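Local coordinates for CIR protein (PDB 6ZYV), which is of unknown function but belongs to the PIR family of Plasmodium variant proteins linked to infected red blood cells, with a predicted transmembrane helix and a helical ectodomain, at residues 5-10 with 85-90; 12-17 with 63-68; 90-95 with 142-147; 148-153 with 206-211. The protein carries 5 engineered substitutions. All blocks are in the same frame, centred on the assembly; numbering follows the deposited sequence.

Contact 1. Residues 5-10 with 85-90. Engineered in segment 5-10: Ala5 (natural residue Ser).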
# COMPACT_ATOMS: atom_id res chain seq x y z
N ALA A 5 -12.82 -7.58 -0.80
CA ALA A 5 -12.38 -8.77 -1.53
C ALA A 5 -11.01 -9.29 -0.99
O ALA A 5 -10.32 -8.58 -0.25
CB ALA A 5 -12.29 -8.45 -3.03
N ASP A 6 -10.61 -10.53 -1.40
CA ASP A 6 -9.33 -11.14 -1.01
C ASP A 6 -8.12 -10.47 -1.69
O ASP A 6 -7.04 -11.06 -1.74
CB ASP A 6 -9.36 -12.65 -1.31
CG ASP A 6 -8.31 -13.50 -0.61
OD1 ASP A 6 -7.83 -13.09 0.48
OD2 ASP A 6 -7.97 -14.60 -1.15
N ASN A 7 -8.29 -9.23 -2.20
CA ASN A 7 -7.28 -8.45 -2.90
C ASN A 7 -5.99 -8.27 -2.12
O ASN A 7 -4.93 -8.17 -2.74
CB ASN A 7 -7.83 -7.08 -3.35
CG ASN A 7 -8.16 -6.12 -2.22
OD1 ASN A 7 -7.28 -5.53 -1.58
ND2 ASN A 7 -9.44 -5.96 -1.93
N LEU A 8 -6.07 -8.21 -0.77
CA LEU A 8 -4.87 -8.03 0.05
C LEU A 8 -3.88 -9.15 -0.07
O LEU A 8 -2.69 -8.91 0.09
CB LEU A 8 -5.15 -7.74 1.53
CG LEU A 8 -5.61 -6.34 1.89
CD1 LEU A 8 -5.56 -6.14 3.36
CD2 LEU A 8 -4.72 -5.28 1.29
N LYS A 9 -4.33 -10.34 -0.44
CA LYS A 9 -3.46 -11.49 -0.70
C LYS A 9 -2.37 -11.10 -1.73
O LYS A 9 -1.19 -11.34 -1.49
CB LYS A 9 -4.32 -12.65 -1.24
CG LYS A 9 -3.55 -13.89 -1.64
CD LYS A 9 -4.51 -14.96 -2.16
CE LYS A 9 -3.80 -16.26 -2.51
NZ LYS A 9 -4.72 -17.21 -3.20
N TYR A 10 -2.76 -10.34 -2.76
CA TYR A 10 -1.87 -9.90 -3.82
C TYR A 10 -1.22 -8.57 -3.51
O TYR A 10 -0.04 -8.42 -3.76
CB TYR A 10 -2.60 -9.85 -5.18
CG TYR A 10 -3.18 -11.18 -5.55
CD1 TYR A 10 -2.36 -12.27 -5.79
CD2 TYR A 10 -4.56 -11.38 -5.54
CE1 TYR A 10 -2.90 -13.51 -6.10
CE2 TYR A 10 -5.11 -12.63 -5.80
CZ TYR A 10 -4.28 -13.69 -6.10
OH TYR A 10 -4.84 -14.92 -6.39
N ASP A 85 -9.97 3.38 -7.12
CA ASP A 85 -9.86 4.19 -5.91
C ASP A 85 -9.11 3.41 -4.81
O ASP A 85 -8.18 3.93 -4.21
CB ASP A 85 -11.26 4.62 -5.44
CG ASP A 85 -11.25 5.46 -4.19
OD1 ASP A 85 -11.26 4.88 -3.08
OD2 ASP A 85 -11.21 6.71 -4.31
N GLN A 86 -9.50 2.15 -4.58
CA GLN A 86 -8.87 1.31 -3.59
C GLN A 86 -7.38 1.08 -3.91
O GLN A 86 -6.55 1.22 -3.02
CB GLN A 86 -9.62 -0.03 -3.54
CG GLN A 86 -9.40 -0.81 -2.26
CD GLN A 86 -9.99 -2.22 -2.32
OE1 GLN A 86 -10.12 -2.85 -3.37
NE2 GLN A 86 -10.32 -2.78 -1.16
N TYR A 87 -7.03 0.77 -5.18
CA TYR A 87 -5.66 0.51 -5.56
C TYR A 87 -4.81 1.74 -5.54
O TYR A 87 -3.64 1.66 -5.13
CB TYR A 87 -5.58 -0.24 -6.91
CG TYR A 87 -6.19 -1.62 -6.77
CD1 TYR A 87 -5.92 -2.41 -5.67
CD2 TYR A 87 -7.09 -2.11 -7.72
CE1 TYR A 87 -6.55 -3.64 -5.49
CE2 TYR A 87 -7.72 -3.34 -7.55
CZ TYR A 87 -7.44 -4.10 -6.43
OH TYR A 87 -8.02 -5.33 -6.27
N ALA A 88 -5.37 2.89 -5.93
CA ALA A 88 -4.61 4.15 -5.85
C ALA A 88 -4.29 4.46 -4.38
O ALA A 88 -3.18 4.88 -4.06
CB ALA A 88 -5.41 5.29 -6.46
N GLY A 89 -5.23 4.18 -3.49
CA GLY A 89 -5.05 4.38 -2.07
C GLY A 89 -3.96 3.52 -1.47
O GLY A 89 -3.19 4.03 -0.65
N TYR A 90 -3.86 2.22 -1.87
CA TYR A 90 -2.80 1.33 -1.37
C TYR A 90 -1.44 1.79 -1.84
O TYR A 90 -0.51 1.80 -1.04
CB TYR A 90 -2.99 -0.12 -1.84
CG TYR A 90 -4.19 -0.82 -1.25
CD1 TYR A 90 -4.44 -0.77 0.11
CD2 TYR A 90 -5.01 -1.61 -2.04
CE1 TYR A 90 -5.52 -1.43 0.66
CE2 TYR A 90 -6.10 -2.26 -1.51
CZ TYR A 90 -6.35 -2.17 -0.16
OH TYR A 90 -7.41 -2.90 0.29

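Contact 2. Residues 12-17 with 63-68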
# COMPACT_ATOMS: atom_id res chain seq x y z
N CYS A 12 -0.41 -7.25 -0.59
CA CYS A 12 0.63 -7.49 0.43
C CYS A 12 1.87 -8.14 -0.18
O CYS A 12 3.00 -7.81 0.17
CB CYS A 12 0.07 -8.31 1.60
SG CYS A 12 -1.17 -7.44 2.58
N LYS A 13 1.66 -9.04 -1.12
CA LYS A 13 2.72 -9.74 -1.83
C LYS A 13 3.48 -8.76 -2.72
O LYS A 13 4.70 -8.74 -2.71
CB LYS A 13 2.07 -10.85 -2.68
CG LYS A 13 2.90 -12.08 -2.96
CD LYS A 13 1.98 -13.30 -2.96
CE LYS A 13 2.29 -14.34 -4.00
NZ LYS A 13 1.31 -15.46 -3.92
N ASP A 14 2.76 -7.93 -3.49
CA ASP A 14 3.38 -6.98 -4.41
C ASP A 14 4.17 -5.91 -3.69
O ASP A 14 5.28 -5.59 -4.11
CB ASP A 14 2.34 -6.34 -5.35
CG ASP A 14 1.62 -7.34 -6.23
OD1 ASP A 14 2.18 -8.43 -6.47
OD2 ASP A 14 0.47 -7.05 -6.66
N ILE A 15 3.63 -5.39 -2.57
CA ILE A 15 4.35 -4.38 -1.80
C ILE A 15 5.66 -4.95 -1.26
O ILE A 15 6.71 -4.32 -1.42
CB ILE A 15 3.46 -3.74 -0.68
CG1 ILE A 15 2.35 -2.87 -1.29
CG2 ILE A 15 4.30 -2.94 0.29
CD1 ILE A 15 1.34 -2.31 -0.32
N LYS A 16 5.62 -6.18 -0.71
CA LYS A 16 6.85 -6.81 -0.23
C LYS A 16 7.90 -6.96 -1.34
O LYS A 16 9.09 -6.65 -1.15
CB LYS A 16 6.60 -8.15 0.49
CG LYS A 16 7.91 -8.78 1.01
CD LYS A 16 7.98 -8.85 2.54
CE LYS A 16 9.17 -9.62 3.09
NZ LYS A 16 10.45 -8.94 2.74
N LYS A 17 7.44 -7.38 -2.53
CA LYS A 17 8.32 -7.56 -3.70
C LYS A 17 9.02 -6.22 -4.06
O LYS A 17 10.25 -6.19 -4.15
CB LYS A 17 7.51 -8.11 -4.90
CG LYS A 17 7.96 -9.47 -5.40
CD LYS A 17 6.96 -10.13 -6.38
CE LYS A 17 5.56 -10.36 -5.79
NZ LYS A 17 4.51 -10.63 -6.84
N PHE A 63 6.68 2.52 -7.96
CA PHE A 63 5.31 2.95 -7.75
C PHE A 63 4.45 2.58 -8.97
O PHE A 63 3.33 2.10 -8.80
CB PHE A 63 5.26 4.46 -7.49
CG PHE A 63 3.87 5.02 -7.34
CD1 PHE A 63 3.19 4.94 -6.13
CD2 PHE A 63 3.23 5.62 -8.41
CE1 PHE A 63 1.90 5.44 -6.00
CE2 PHE A 63 1.95 6.12 -8.28
CZ PHE A 63 1.29 6.02 -7.08
N ILE A 64 4.96 2.81 -10.18
CA ILE A 64 4.27 2.47 -11.42
C ILE A 64 4.14 0.96 -11.55
O ILE A 64 3.05 0.46 -11.86
CB ILE A 64 4.96 3.11 -12.63
CG1 ILE A 64 4.84 4.64 -12.54
CG2 ILE A 64 4.41 2.58 -13.95
CD1 ILE A 64 5.80 5.34 -13.44
N TRP A 65 5.20 0.21 -11.20
CA TRP A 65 5.13 -1.24 -11.18
C TRP A 65 3.99 -1.73 -10.24
O TRP A 65 3.21 -2.58 -10.65
CB TRP A 65 6.48 -1.84 -10.76
CG TRP A 65 6.50 -3.34 -10.77
CD1 TRP A 65 6.81 -4.15 -11.83
CD2 TRP A 65 6.20 -4.20 -9.67
NE1 TRP A 65 6.70 -5.47 -11.45
CE2 TRP A 65 6.30 -5.53 -10.14
CE3 TRP A 65 5.82 -3.99 -8.35
CZ2 TRP A 65 6.09 -6.63 -9.31
CZ3 TRP A 65 5.57 -5.07 -7.54
CH2 TRP A 65 5.74 -6.38 -8.01
N LEU A 66 3.83 -1.12 -9.04
CA LEU A 66 2.77 -1.43 -8.09
C LEU A 66 1.42 -1.23 -8.69
O LEU A 66 0.60 -2.12 -8.59
CB LEU A 66 2.83 -0.55 -6.82
CG LEU A 66 3.53 -1.07 -5.58
CD1 LEU A 66 3.13 -0.22 -4.35
CD2 LEU A 66 3.28 -2.59 -5.37
N LEU A 67 1.15 -0.04 -9.26
CA LEU A 67 -0.12 0.27 -9.89
C LEU A 67 -0.44 -0.69 -11.02
O LEU A 67 -1.58 -1.10 -11.14
CB LEU A 67 -0.15 1.71 -10.43
CG LEU A 67 -0.35 2.83 -9.43
CD1 LEU A 67 -0.39 4.18 -10.17
CD2 LEU A 67 -1.65 2.62 -8.64
N VAL A 68 0.57 -1.04 -11.83
CA VAL A 68 0.36 -1.98 -12.93
C VAL A 68 -0.04 -3.37 -12.37
O VAL A 68 -1.03 -3.95 -12.82
CB VAL A 68 1.60 -2.04 -13.85
CG1 VAL A 68 1.54 -3.25 -14.79
CG2 VAL A 68 1.73 -0.75 -14.66

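Contact 3. Residues 90-95 with 142-147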
# COMPACT_ATOMS: atom_id res chain seq x y z
N TYR A 90 -3.86 2.22 -1.87
CA TYR A 90 -2.80 1.33 -1.37
C TYR A 90 -1.44 1.79 -1.84
O TYR A 90 -0.51 1.80 -1.04
CB TYR A 90 -2.99 -0.12 -1.84
CG TYR A 90 -4.19 -0.82 -1.25
CD1 TYR A 90 -4.44 -0.77 0.11
CD2 TYR A 90 -5.01 -1.61 -2.04
CE1 TYR A 90 -5.52 -1.43 0.66
CE2 TYR A 90 -6.10 -2.26 -1.51
CZ TYR A 90 -6.35 -2.17 -0.16
OH TYR A 90 -7.41 -2.90 0.29
N ALA A 91 -1.31 2.15 -3.12
CA ALA A 91 -0.06 2.57 -3.74
C ALA A 91 0.41 3.90 -3.15
O ALA A 91 1.59 4.05 -2.86
CB ALA A 91 -0.23 2.69 -5.25
N ILE A 92 -0.52 4.84 -2.93
CA ILE A 92 -0.19 6.14 -2.36
C ILE A 92 0.12 6.05 -0.86
O ILE A 92 0.94 6.81 -0.36
CB ILE A 92 -1.28 7.17 -2.73
CG1 ILE A 92 -1.19 7.46 -4.25
CG2 ILE A 92 -1.17 8.48 -1.91
CD1 ILE A 92 -2.35 8.17 -4.84
N LEU A 93 -0.43 5.05 -0.17
CA LEU A 93 -0.10 4.77 1.23
C LEU A 93 1.34 4.26 1.28
O LEU A 93 2.11 4.71 2.12
CB LEU A 93 -1.07 3.72 1.82
CG LEU A 93 -0.78 3.28 3.26
CD1 LEU A 93 -0.87 4.49 4.22
CD2 LEU A 93 -1.71 2.11 3.69
N TRP A 94 1.72 3.35 0.35
CA TRP A 94 3.08 2.83 0.28
C TRP A 94 4.04 3.97 -0.05
O TRP A 94 5.10 4.08 0.56
CB TRP A 94 3.19 1.71 -0.78
CG TRP A 94 4.60 1.26 -1.04
CD1 TRP A 94 5.34 0.40 -0.27
CD2 TRP A 94 5.47 1.70 -2.11
NE1 TRP A 94 6.59 0.24 -0.82
CE2 TRP A 94 6.69 1.02 -1.96
CE3 TRP A 94 5.31 2.55 -3.22
CZ2 TRP A 94 7.76 1.19 -2.87
CZ3 TRP A 94 6.37 2.74 -4.09
CH2 TRP A 94 7.58 2.07 -3.91
N LEU A 95 3.66 4.84 -1.01
CA LEU A 95 4.47 5.97 -1.41
C LEU A 95 4.72 6.92 -0.23
O LEU A 95 5.84 7.38 -0.05
CB LEU A 95 3.83 6.68 -2.61
CG LEU A 95 4.65 7.82 -3.22
CD1 LEU A 95 6.03 7.36 -3.65
CD2 LEU A 95 3.88 8.48 -4.38
N LYS A 142 -7.17 13.17 -4.14
CA LYS A 142 -7.88 12.94 -2.91
C LYS A 142 -7.05 12.07 -1.99
O LYS A 142 -6.98 12.36 -0.82
CB LYS A 142 -9.23 12.25 -3.16
CG LYS A 142 -10.41 12.88 -2.41
CD LYS A 142 -10.28 13.08 -0.88
CE LYS A 142 -11.13 14.27 -0.49
NZ LYS A 142 -11.12 14.64 0.96
N LYS A 143 -6.40 11.02 -2.53
CA LYS A 143 -5.56 10.14 -1.73
C LYS A 143 -4.36 10.88 -1.18
O LYS A 143 -4.04 10.70 -0.01
CB LYS A 143 -5.16 8.86 -2.51
CG LYS A 143 -6.34 8.02 -2.99
CD LYS A 143 -7.22 7.50 -1.84
CE LYS A 143 -8.42 6.66 -2.31
NZ LYS A 143 -9.14 5.98 -1.16
N ILE A 144 -3.74 11.78 -1.97
CA ILE A 144 -2.60 12.60 -1.51
C ILE A 144 -3.06 13.55 -0.38
O ILE A 144 -2.39 13.66 0.65
CB ILE A 144 -1.94 13.35 -2.70
CG1 ILE A 144 -1.14 12.40 -3.56
CG2 ILE A 144 -1.07 14.54 -2.24
CD1 ILE A 144 -0.74 13.00 -4.91
N ASP A 145 -4.22 14.16 -0.55
CA ASP A 145 -4.78 15.06 0.44
C ASP A 145 -5.12 14.30 1.74
O ASP A 145 -4.88 14.82 2.82
CB ASP A 145 -6.00 15.78 -0.11
CG ASP A 145 -6.42 16.98 0.71
OD1 ASP A 145 -5.52 17.74 1.15
OD2 ASP A 145 -7.65 17.15 0.94
N LEU A 146 -5.61 13.06 1.62
CA LEU A 146 -5.89 12.21 2.75
C LEU A 146 -4.61 11.87 3.50
O LEU A 146 -4.64 11.85 4.72
CB LEU A 146 -6.59 10.93 2.31
CG LEU A 146 -8.08 11.05 2.10
CD1 LEU A 146 -8.62 9.81 1.44
CD2 LEU A 146 -8.81 11.42 3.44
N MET A 147 -3.50 11.62 2.80
CA MET A 147 -2.23 11.33 3.46
C MET A 147 -1.75 12.53 4.26
O MET A 147 -1.25 12.35 5.36
CB MET A 147 -1.15 10.83 2.48
CG MET A 147 -1.56 9.57 1.71
SD MET A 147 -1.71 8.06 2.68
CE MET A 147 -3.46 8.00 3.00

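Contact 4. Residues 148-153 with 206-211. Engineered in segment 148-153: Ala152 (natural residue Ser).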
# COMPACT_ATOMS: atom_id res chain seq x y z
N ASN A 148 -1.95 13.75 3.72
CA ASN A 148 -1.59 15.00 4.38
C ASN A 148 -2.50 15.30 5.55
O ASN A 148 -2.01 15.77 6.57
CB ASN A 148 -1.59 16.17 3.39
CG ASN A 148 -0.28 16.26 2.66
OD1 ASN A 148 0.64 16.94 3.12
ND2 ASN A 148 -0.17 15.56 1.53
N MET A 149 -3.79 15.01 5.44
CA MET A 149 -4.75 15.23 6.53
C MET A 149 -4.46 14.33 7.74
O MET A 149 -4.76 14.69 8.87
CB MET A 149 -6.19 14.98 6.05
CG MET A 149 -6.77 16.04 5.10
SD MET A 149 -6.51 17.76 5.56
CE MET A 149 -7.29 18.63 4.12
N ASN A 150 -3.88 13.15 7.49
CA ASN A 150 -3.56 12.17 8.51
C ASN A 150 -2.03 12.04 8.70
O ASN A 150 -1.61 11.04 9.26
CB ASN A 150 -4.09 10.79 8.05
CG ASN A 150 -5.60 10.64 8.04
OD1 ASN A 150 -6.25 10.64 9.08
ND2 ASN A 150 -6.19 10.49 6.87
N LYS A 151 -1.20 13.00 8.20
CA LYS A 151 0.27 12.88 8.17
C LYS A 151 0.88 12.46 9.51
O LYS A 151 1.78 11.62 9.50
CB LYS A 151 0.96 14.13 7.61
CG LYS A 151 0.73 15.43 8.36
CD LYS A 151 1.59 16.53 7.75
CE LYS A 151 1.14 17.91 8.15
NZ LYS A 151 0.03 18.38 7.28
N ALA A 152 0.36 12.97 10.64
CA ALA A 152 0.86 12.58 11.96
C ALA A 152 0.68 11.08 12.30
O ALA A 152 1.54 10.54 12.98
CB ALA A 152 0.23 13.44 13.04
N ILE A 153 -0.38 10.41 11.79
CA ILE A 153 -0.59 9.00 12.09
C ILE A 153 -0.21 8.06 10.94
O ILE A 153 -0.11 6.87 11.19
CB ILE A 153 -2.02 8.67 12.61
CG1 ILE A 153 -3.13 9.33 11.80
CG2 ILE A 153 -2.20 9.05 14.06
CD1 ILE A 153 -3.83 8.45 10.92
N SER A 206 -13.49 12.61 9.72
CA SER A 206 -13.72 12.45 8.29
C SER A 206 -12.55 11.82 7.57
O SER A 206 -12.77 10.91 6.77
CB SER A 206 -14.02 13.79 7.63
OG SER A 206 -15.20 14.41 8.11
N SER A 207 -11.32 12.31 7.85
CA SER A 207 -10.09 11.85 7.22
C SER A 207 -9.72 10.47 7.65
O SER A 207 -9.18 9.71 6.84
CB SER A 207 -8.94 12.79 7.57
OG SER A 207 -9.22 14.06 7.04
N TYR A 208 -9.92 10.16 8.95
CA TYR A 208 -9.58 8.84 9.42
C TYR A 208 -10.52 7.80 8.79
O TYR A 208 -10.06 6.76 8.34
CB TYR A 208 -9.56 8.75 10.94
CG TYR A 208 -8.98 7.42 11.37
CD1 TYR A 208 -7.61 7.18 11.30
CD2 TYR A 208 -9.81 6.37 11.76
CE1 TYR A 208 -7.08 5.93 11.61
CE2 TYR A 208 -9.29 5.13 12.09
CZ TYR A 208 -7.92 4.91 12.01
OH TYR A 208 -7.37 3.69 12.30
N LYS A 209 -11.84 8.15 8.65
CA LYS A 209 -12.88 7.29 8.06
C LYS A 209 -12.57 6.84 6.64
O LYS A 209 -13.05 5.78 6.20
CB LYS A 209 -14.28 7.96 8.10
CG LYS A 209 -15.03 8.01 9.47
CD LYS A 209 -15.82 9.37 9.62
CE LYS A 209 -17.34 9.40 9.69
NZ LYS A 209 -17.90 10.78 9.83
N GLN A 210 -11.77 7.64 5.90
CA GLN A 210 -11.41 7.30 4.54
C GLN A 210 -10.18 6.41 4.44
O GLN A 210 -9.98 5.81 3.38
CB GLN A 210 -11.24 8.55 3.67
CG GLN A 210 -12.54 9.27 3.38
CD GLN A 210 -12.49 9.99 2.05
OE1 GLN A 210 -12.57 11.21 1.99
NE2 GLN A 210 -12.35 9.24 0.96
N ILE A 211 -9.33 6.34 5.48
CA ILE A 211 -8.18 5.40 5.43
C ILE A 211 -8.51 4.09 6.18
O ILE A 211 -8.01 3.03 5.81
CB ILE A 211 -6.83 6.01 5.87
CG1 ILE A 211 -6.87 6.42 7.35
CG2 ILE A 211 -6.54 7.20 4.99
CD1 ILE A 211 -5.52 6.85 7.91

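Contact 1. Residues 5-10 with 85-90
Asn7 and Leu8 meet Gln86, Tyr87 and Tyr90 in a buried contact of mixed polar and apolar character, where the start of the modelled chain lies against helix 81-101. Asn7 is the most deeply covered residue of the contact. Its CG sits between the backbone N and the carbonyl carbon (chi1 67°); ND2 faces Gln86, OD1 faces Tyr90 and CB meets Tyr87. Tyr87 brings its hydroxyl up to Asn7, OH 3.4 Å from Asn7 CB, which lies at the edge of the ring near its plane. The amide of Asn7 meets that of Gln86 tip to tip, the two planes 67° apart. Asn7 OD1 comes to 3.2 Å from Tyr90 OH, with amide and ring planes 42° apart. This is packing within an all-helical ectodomain, and it joins the chain leading into helix 8-20 to the first half of helix 81-101. Leu8 adds the apolar part, its side chain crossing that of Tyr90 at about a right angle, with CD2 3.8 Å from Tyr90 CZ. Helix 154-174 covers Leu8 through Phe161, Leu164 and Tyr168, while Tyr90 also touches Ile214 of helix 213-226.

Contact 2. Residues 12-17 with 63-68
Helices 12-17 and 63-68 run nearly antiparallel, their N-to-C directions 161° apart and their axes 10.2 Å apart at closest approach. The nearest CA atoms are those of Asp14 and Leu66, 6.7 Å from each other, and Leu66 and Trp65 carry the contact from helix 63-68. Leu66 CD2 packs against the backbone of Asp14 and lies 3.9 Å from Asp14 CB. Its other methyl, CD1, meets Ile15 CG1 at 4.1 Å, the two side chains crossing obliquely although the CB of Ile15 points away from the opposite helix. Trp65 has CG anti to the backbone N (chi1 -177°), and the far end of its indole reaches helix 12-17: CZ3 is 3.5 Å from Asp14 O, which lies in the ring plane at the edge. The neighbouring CH2 is 4.0 Å from Lys17 CB. One turn along its own helix, Lys17 NZ forms a salt bridge with Asp14 OD1 at 3.2 Å, meeting the oxygen nearly along its C-O axis. Trp94 of helix 81-101 touches both Ile15 and Leu66, and a disulfide joins Cys12 to Cys165 of helix 154-174. No hydrogen bond crosses between the segments; the pairing rests on van der Waals packing, partly of apolar groups against the backbone of Asp14, whose carboxylate charge is probably partly balanced by Lys17 in its own helix.

Contact 3. Residues 90-95 with 142-147
Ile92 packs into helix 142-147 between Lys143, Ile144 and Met147, an apolar helix-helix contact in the α-helical PIR ectodomain. The two helices run in broadly similar directions, crossing at -41° with their axes 9.7 Å apart. Both branches of Ile92 are used. CD1 lies 3.7 Å from Lys143 CB, the two side chains crossing at about a right angle, while CG2 comes to 3.8 Å from Met147 CG and also reaches Ile144 CG1. Lys143 takes part through the base of its chain, which bends at chi2 (-61°), placing CD; its end leads away, where NZ forms a salt bridge with Asp85, on the same helix as Ile92 but two turns earlier. Its aliphatic part can therefore pack while its charge is paired beyond the apolar patch. Ile154 of helix 154-174 touches both Leu93 and Met147, and Leu110 of helix 110-118 touches Ile144, so helices 154-174 and 110-118 both border the contact. At the other end of the contact Met147 bends at chi2 and chi3 and crosses Leu93 at about a right angle, its SD resting 3.9 Å from Leu93 CA and 4.0 Å from Leu93 CD1.

Contact 4. Residues 148-153 with 206-211
Asn150 reaches across to the 206-211 helix, its amide overlapping the backbone of Ser207 and meeting the end of Ile211 tip to tip. Its ND2 donates to Ser207 O at 3.1 Å in a nearly straight bond, the N-H...O angle 168°. The acceptor lies close to the plane of the Asn150 amide, whereas the nitrogen stands above the carbonyl plane of Ser207, 73° out of it. Since ND2 also bonds to Leu146 O one turn back, the amide is gripped by two backbone carbonyls. Asn150 comes just past the last helical residue of 134-149, and its side chain thus ties the end of that helix to the short helix 206-211, whose backbone bonds are few and partly weak. Ser207 OG packs 3.3 Å from Met149 CB, near the more exposed side of the contact. An apolar patch lies beyond the amide. Ile211 CG1, set between the backbone N and the carbonyl carbon (chi1 65°), carries the CD1 that touches Asn150 CG at 3.8 Å and Ile153 CD1 at the same distance. The methyl CD1 of Ile153 also lies at the edge of the Tyr208 ring, 4.0 Å from its CD1, the two side chains crossing at about a right angle. Tyr208 OH is hydrogen-bonded to Tyr192 OH. Around this patch Phe195 of helix 181-198 touches Ile153 and Tyr208, while Phe157 of helix 154-174 lies against Tyr208 and Ile211.

Overall arrangement
From the N terminus, helix 8-20 takes part in two contacts. Contact 1 closes a long loop to helix 81-101, and contact 2, nested inside it, closes a shorter one to helix 55-71. Contact 3, which shares Tyr90 with contact 1, closes a loop of about 50 residues from helix 81-101 to helix 134-149. Contact 4 follows in series and closes a similar one from the end of that helix to helix 206-211. No loops cross. Contacts 1 and 2 touch through Tyr87 and Leu67, contacts 2 and 3 through Trp94 and Ala91, contacts 1 and 3 through the Asp85-Lys143 salt bridge, and contacts 3 and 4 through Leu146 and Met147. Contacts 2 and 4 lie farthest apart.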